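Local coordinates for N5-Carboxyaminoimidazole ribonucleotide synthetase (Staphylococcus aureus subsp. aureus, PDB 3ORQ), which catalyses the ATP-dependent carboxylation of 5-aminoimidazole ribonucleotide with bicarbonate to give N5-carboxyaminoimidazole ribonucleotide, a step of purine biosynthesis, at residues Q32-E45 and V52-A66. Numbering follows the deposited sequence.
Sequences QKMGYKVVVLDPSE and VAHEFIQAKYDDEKA
Tyr61 and Asp42 meet at the C-terminal end of two parallel strands, the phenol OH giving its hydrogen bond to Asp42 OD1 at 2.7 Å. The hydroxyl comes from above the carboxylate plane, which stands nearly perpendicular to the ring. Gly20 N also donates to OD1, while OD2 uses its anti lone pair for Ser44 N, an Asx turn, so three donors fix the rotation of this carboxylate. Pro43 CD sits over one face of the Tyr61 ring, 3.8 Å from its centroid, a CH-pi contact. Just beyond, Gln58, fully extended, sends NE2 to Pro43 O.

At the other end His54 ND1 accepts from Val38 N (3.0 Å), the donor tilted 35° out of the imidazole plane. Lys37 CB lies over one face of that ring. Gln32 NE2 reaches Val52 O at 2.8 Å from above the carbonyl plane, and Tyr51 O of the second subunit is its other acceptor.

Between these ends, the backbones of 37-42 and 55-58 pair in parallel register, Val39 with Glu55 through Leu41 with Ile57. Val40 CG1, held between its own backbone N and carbonyl carbon (chi1 60°), presses tightly on Ala53 CB at 3.4 Å. On the opposite sheet face, Leu41 CD1 fits against Ile57 CG2 and Ala66 CB.

Strand 55-58 edges the parallel sheet of this Rossmann-like preATP-grasp domain, with 14-18 on the other side of 37-42. Helix 64-73 packs on Val39, Leu41 and Ile57, whereas helix 22-33 covers Val38 and Val52 on the other face.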
loop_
_atom_site.group_PDB
_atom_site.type_symbol
_atom_site.label_atom_id
_atom_site.label_comp_id
_atom_site.label_asym_id
_atom_site.label_seq_id
_atom_site.Cartn_x
_atom_site.Cartn_y
_atom_site.Cartn_z
ATOM N N GLN A 32 -5.832 -5.532 5.230
ATOM C CA GLN A 32 -6.443 -4.469 6.077
ATOM C C GLN A 32 -6.966 -3.298 5.242
ATOM O O GLN A 32 -8.076 -2.798 5.456
ATOM C CB GLN A 32 -5.463 -4.014 7.155
ATOM C CG GLN A 32 -5.411 -5.023 8.331
ATOM C CD GLN A 32 -5.108 -4.348 9.602
ATOM O OE1 GLN A 32 -5.778 -3.365 9.965
ATOM N NE2 GLN A 32 -4.080 -4.825 10.311
ATOM N N LYS A 33 -6.192 -2.872 4.247
ATOM C CA LYS A 33 -6.685 -1.921 3.257
ATOM C C LYS A 33 -8.094 -2.297 2.659
ATOM O O LYS A 33 -8.937 -1.442 2.524
ATOM C CB LYS A 33 -5.692 -1.830 2.098
ATOM C CG LYS A 33 -6.238 -1.034 0.898
ATOM C CD LYS A 33 -5.199 -1.004 -0.182
ATOM C CE LYS A 33 -4.959 -2.407 -0.764
ATOM N NZ LYS A 33 -4.019 -2.342 -1.908
HETATM N N MSE A 34 -8.290 -3.560 2.285
HETATM C CA MSE A 34 -9.570 -4.048 1.734
HETATM C C MSE A 34 -10.642 -4.300 2.793
HETATM O O MSE A 34 -11.769 -4.680 2.460
HETATM C CB MSE A 34 -9.354 -5.344 0.930
HETATM C CG MSE A 34 -8.712 -5.114 -0.421
HETATM SE SE MSE A 34 -8.210 -6.765 -1.354
HETATM C CE MSE A 34 -7.023 -5.863 -2.632
ATOM N N GLY A 35 -10.296 -4.129 4.063
ATOM C CA GLY A 35 -11.301 -4.275 5.134
ATOM C C GLY A 35 -11.491 -5.691 5.689
ATOM O O GLY A 35 -12.534 -5.976 6.267
ATOM N N TYR A 36 -10.491 -6.559 5.513
ATOM C CA TYR A 36 -10.438 -7.864 6.186
ATOM C C TYR A 36 -9.620 -7.749 7.485
ATOM O O TYR A 36 -8.678 -6.950 7.580
ATOM C CB TYR A 36 -9.798 -8.924 5.266
ATOM C CG TYR A 36 -10.660 -9.187 4.061
ATOM C CD1 TYR A 36 -11.751 -10.026 4.156
ATOM C CD2 TYR A 36 -10.418 -8.553 2.849
ATOM C CE1 TYR A 36 -12.579 -10.248 3.082
ATOM C CE2 TYR A 36 -11.252 -8.768 1.749
ATOM C CZ TYR A 36 -12.351 -9.602 1.894
ATOM O OH TYR A 36 -13.198 -9.852 0.841
ATOM N N LYS A 37 -9.990 -8.531 8.483
ATOM C CA LYS A 37 -9.216 -8.581 9.693
ATOM C C LYS A 37 -8.142 -9.628 9.509
ATOM O O LYS A 37 -8.280 -10.532 8.683
ATOM C CB LYS A 37 -10.101 -8.908 10.889
ATOM C CG LYS A 37 -11.245 -7.926 11.056
ATOM C CD LYS A 37 -12.185 -8.470 12.135
ATOM C CE LYS A 37 -13.380 -7.545 12.355
ATOM N NZ LYS A 37 -12.889 -6.287 12.928
ATOM N N VAL A 38 -7.064 -9.516 10.274
ATOM C CA VAL A 38 -5.942 -10.418 10.073
ATOM C C VAL A 38 -5.507 -11.023 11.391
ATOM O O VAL A 38 -5.209 -10.293 12.333
ATOM C CB VAL A 38 -4.721 -9.671 9.494
ATOM C CG1 VAL A 38 -3.500 -10.609 9.461
ATOM C CG2 VAL A 38 -5.018 -9.132 8.082
ATOM N N VAL A 39 -5.441 -12.357 11.431
ATOM C CA VAL A 39 -4.798 -13.082 12.535
ATOM C C VAL A 39 -3.518 -13.731 11.997
ATOM O O VAL A 39 -3.536 -14.408 10.972
ATOM C CB VAL A 39 -5.735 -14.174 13.107
ATOM C CG1 VAL A 39 -5.030 -14.951 14.175
ATOM C CG2 VAL A 39 -6.960 -13.517 13.725
ATOM N N VAL A 40 -2.399 -13.529 12.666
ATOM C CA VAL A 40 -1.176 -14.071 12.133
ATOM C C VAL A 40 -0.505 -15.008 13.177
ATOM O O VAL A 40 -0.519 -14.725 14.391
ATOM C CB VAL A 40 -0.190 -12.939 11.659
ATOM C CG1 VAL A 40 0.179 -12.006 12.838
ATOM C CG2 VAL A 40 1.100 -13.558 11.099
ATOM N N LEU A 41 0.059 -16.114 12.680
ATOM C CA LEU A 41 0.736 -17.113 13.515
ATOM C C LEU A 41 2.219 -17.181 13.114
ATOM O O LEU A 41 2.569 -17.363 11.937
ATOM C CB LEU A 41 0.072 -18.498 13.375
ATOM C CG LEU A 41 0.552 -19.603 14.328
ATOM C CD1 LEU A 41 -0.543 -20.650 14.649
ATOM C CD2 LEU A 41 1.814 -20.273 13.815
ATOM N N ASP A 42 3.094 -17.029 14.097
ATOM C CA ASP A 42 4.528 -17.079 13.864
ATOM C C ASP A 42 5.165 -17.394 15.226
ATOM O O ASP A 42 4.691 -16.892 16.255
ATOM C CB ASP A 42 5.018 -15.716 13.330
ATOM C CG ASP A 42 6.431 -15.769 12.757
ATOM O OD1 ASP A 42 6.589 -15.816 11.512
ATOM O OD2 ASP A 42 7.396 -15.807 13.542
ATOM N N PRO A 43 6.256 -18.178 15.241
ATOM C CA PRO A 43 6.986 -18.464 16.500
ATOM C C PRO A 43 7.693 -17.261 17.113
ATOM O O PRO A 43 7.990 -17.248 18.313
ATOM C CB PRO A 43 8.029 -19.530 16.069
ATOM C CG PRO A 43 8.182 -19.324 14.540
ATOM C CD PRO A 43 6.791 -18.946 14.089
ATOM N N SER A 44 7.956 -16.234 16.302
ATOM C CA SER A 44 8.771 -15.130 16.776
ATOM C C SER A 44 7.933 -13.878 17.098
ATOM O O SER A 44 7.150 -13.377 16.248
ATOM C CB SER A 44 9.873 -14.813 15.769
ATOM O OG SER A 44 10.476 -13.590 16.112
ATOM N N GLU A 45 8.112 -13.363 18.309
ATOM C CA GLU A 45 7.368 -12.197 18.747
ATOM C C GLU A 45 7.861 -10.909 18.083
ATOM O O GLU A 45 7.211 -9.858 18.191
ATOM C CB GLU A 45 7.443 -12.045 20.276
ATOM C CG GLU A 45 8.749 -11.463 20.776
ATOM C CD GLU A 45 8.846 -11.464 22.295
ATOM O OE1 GLU A 45 7.830 -11.808 22.962
ATOM O OE2 GLU A 45 9.942 -11.133 22.818
ATOM N N VAL A 52 0.724 -5.426 11.979
ATOM C CA VAL A 52 -0.326 -5.204 10.995
ATOM C C VAL A 52 -1.375 -6.356 11.009
ATOM O O VAL A 52 -2.001 -6.684 9.971
ATOM C CB VAL A 52 0.295 -5.008 9.595
ATOM C CG1 VAL A 52 1.018 -3.680 9.524
ATOM C CG2 VAL A 52 1.233 -6.142 9.234
ATOM N N ALA A 53 -1.516 -6.993 12.188
ATOM C CA ALA A 53 -2.550 -8.014 12.448
ATOM C C ALA A 53 -3.467 -7.578 13.579
ATOM O O ALA A 53 -3.035 -6.870 14.464
ATOM C CB ALA A 53 -1.918 -9.292 12.818
ATOM N N HIS A 54 -4.736 -7.970 13.530
ATOM C CA HIS A 54 -5.655 -7.756 14.637
ATOM C C HIS A 54 -5.292 -8.645 15.779
ATOM O O HIS A 54 -5.424 -8.264 16.924
ATOM C CB HIS A 54 -7.100 -8.055 14.207
ATOM C CG HIS A 54 -7.641 -7.037 13.257
ATOM N ND1 HIS A 54 -7.256 -6.995 11.943
ATOM C CD2 HIS A 54 -8.470 -5.983 13.435
ATOM C CE1 HIS A 54 -7.846 -5.974 11.336
ATOM N NE2 HIS A 54 -8.594 -5.350 12.215
ATOM N N GLU A 55 -4.762 -9.816 15.467
ATOM C CA GLU A 55 -4.409 -10.721 16.512
ATOM C C GLU A 55 -3.124 -11.458 16.154
ATOM O O GLU A 55 -2.887 -11.776 14.994
ATOM C CB GLU A 55 -5.579 -11.672 16.679
ATOM C CG GLU A 55 -5.590 -12.512 17.897
ATOM C CD GLU A 55 -7.001 -12.996 18.209
ATOM O OE1 GLU A 55 -7.999 -12.466 17.628
ATOM O OE2 GLU A 55 -7.090 -13.905 19.044
ATOM N N PHE A 56 -2.287 -11.710 17.153
ATOM C CA PHE A 56 -1.035 -12.400 16.951
ATOM C C PHE A 56 -1.046 -13.668 17.817
ATOM O O PHE A 56 -1.308 -13.598 19.024
ATOM C CB PHE A 56 0.138 -11.478 17.309
ATOM C CG PHE A 56 1.452 -12.183 17.379
ATOM C CD1 PHE A 56 1.944 -12.844 16.289
ATOM C CD2 PHE A 56 2.196 -12.203 18.565
ATOM C CE1 PHE A 56 3.166 -13.539 16.372
ATOM C CE2 PHE A 56 3.428 -12.898 18.648
ATOM C CZ PHE A 56 3.899 -13.548 17.572
ATOM N N ILE A 57 -0.830 -14.818 17.186
ATOM C CA ILE A 57 -0.706 -16.082 17.878
ATOM C C ILE A 57 0.765 -16.527 17.766
ATOM O O ILE A 57 1.260 -16.858 16.671
ATOM C CB ILE A 57 -1.561 -17.166 17.279
ATOM C CG1 ILE A 57 -3.065 -16.850 17.407
ATOM C CG2 ILE A 57 -1.237 -18.519 17.943
ATOM C CD1 ILE A 57 -3.961 -17.833 16.588
ATOM N N GLN A 58 1.470 -16.501 18.898
ATOM C CA GLN A 58 2.868 -16.915 18.912
ATOM C C GLN A 58 2.895 -18.436 19.148
ATOM O O GLN A 58 2.480 -18.910 20.211
ATOM C CB GLN A 58 3.670 -16.172 19.999
ATOM C CG GLN A 58 5.144 -16.600 20.019
ATOM C CD GLN A 58 6.043 -15.817 21.010
ATOM O OE1 GLN A 58 5.566 -15.076 21.866
ATOM N NE2 GLN A 58 7.355 -15.994 20.871
ATOM N N ALA A 59 3.348 -19.176 18.145
ATOM C CA ALA A 59 3.468 -20.612 18.227
ATOM C C ALA A 59 4.300 -21.135 17.061
ATOM O O ALA A 59 4.414 -20.485 16.031
ATOM C CB ALA A 59 2.084 -21.249 18.231
ATOM N N LYS A 60 4.880 -22.313 17.221
ATOM C CA LYS A 60 5.616 -22.958 16.129
ATOM C C LYS A 60 4.666 -23.444 15.041
ATOM O O LYS A 60 3.468 -23.661 15.278
ATOM C CB LYS A 60 6.465 -24.131 16.647
ATOM C CG LYS A 60 7.478 -23.734 17.713
ATOM C CD LYS A 60 8.384 -24.889 18.071
ATOM C CE LYS A 60 9.458 -24.378 18.996
ATOM N NZ LYS A 60 10.594 -25.338 19.064
ATOM N N TYR A 61 5.209 -23.631 13.850
ATOM C CA TYR A 61 4.397 -24.055 12.710
ATOM C C TYR A 61 3.939 -25.524 12.781
ATOM O O TYR A 61 3.027 -25.923 12.070
ATOM C CB TYR A 61 5.137 -23.778 11.413
ATOM C CG TYR A 61 5.601 -22.343 11.231
ATOM C CD1 TYR A 61 4.690 -21.284 11.163
ATOM C CD2 TYR A 61 6.965 -22.049 11.111
ATOM C CE1 TYR A 61 5.129 -19.954 10.963
ATOM C CE2 TYR A 61 7.416 -20.733 10.898
ATOM C CZ TYR A 61 6.481 -19.692 10.822
ATOM O OH TYR A 61 6.936 -18.397 10.650
ATOM N N ASP A 62 4.558 -26.312 13.647
ATOM C CA ASP A 62 4.138 -27.709 13.869
ATOM C C ASP A 62 3.136 -27.830 15.033
ATOM O O ASP A 62 2.645 -28.918 15.299
ATOM C CB ASP A 62 5.358 -28.606 14.160
ATOM C CG ASP A 62 6.181 -28.102 15.366
ATOM O OD1 ASP A 62 6.448 -26.887 15.406
ATOM O OD2 ASP A 62 6.577 -28.888 16.271
ATOM N N ASP A 63 2.847 -26.721 15.723
ATOM C CA ASP A 63 2.033 -26.720 16.943
ATOM C C ASP A 63 0.537 -26.820 16.589
ATOM O O ASP A 63 -0.097 -25.840 16.155
ATOM C CB ASP A 63 2.391 -25.474 17.757
ATOM C CG ASP A 63 1.623 -25.343 19.075
ATOM O OD1 ASP A 63 0.587 -25.992 19.265
ATOM O OD2 ASP A 63 2.063 -24.544 19.938
ATOM N N GLU A 64 -0.017 -28.022 16.768
ATOM C CA GLU A 64 -1.380 -28.368 16.357
ATOM C C GLU A 64 -2.482 -27.612 17.112
ATOM O O GLU A 64 -3.495 -27.245 16.510
ATOM C CB GLU A 64 -1.603 -29.906 16.454
ATOM C CG GLU A 64 -2.974 -30.397 15.955
ATOM C CD GLU A 64 -3.135 -31.945 15.916
ATOM O OE1 GLU A 64 -2.119 -32.697 15.782
ATOM O OE2 GLU A 64 -4.299 -32.404 16.013
ATOM N N LYS A 65 -2.289 -27.389 18.414
ATOM C CA LYS A 65 -3.278 -26.632 19.197
ATOM C C LYS A 65 -3.387 -25.197 18.669
ATOM O O LYS A 65 -4.478 -24.648 18.531
ATOM C CB LYS A 65 -2.942 -26.579 20.704
ATOM C CG LYS A 65 -2.683 -27.911 21.378
ATOM C CD LYS A 65 -3.957 -28.565 21.886
ATOM C CE LYS A 65 -3.632 -29.825 22.713
ATOM N NZ LYS A 65 -4.845 -30.640 22.992
ATOM N N ALA A 66 -2.235 -24.592 18.422
ATOM C CA ALA A 66 -2.183 -23.201 17.974
ATOM C C ALA A 66 -2.762 -23.077 16.560
ATOM O O ALA A 66 -3.536 -22.161 16.309
ATOM C CB ALA A 66 -0.796 -22.687 18.014
#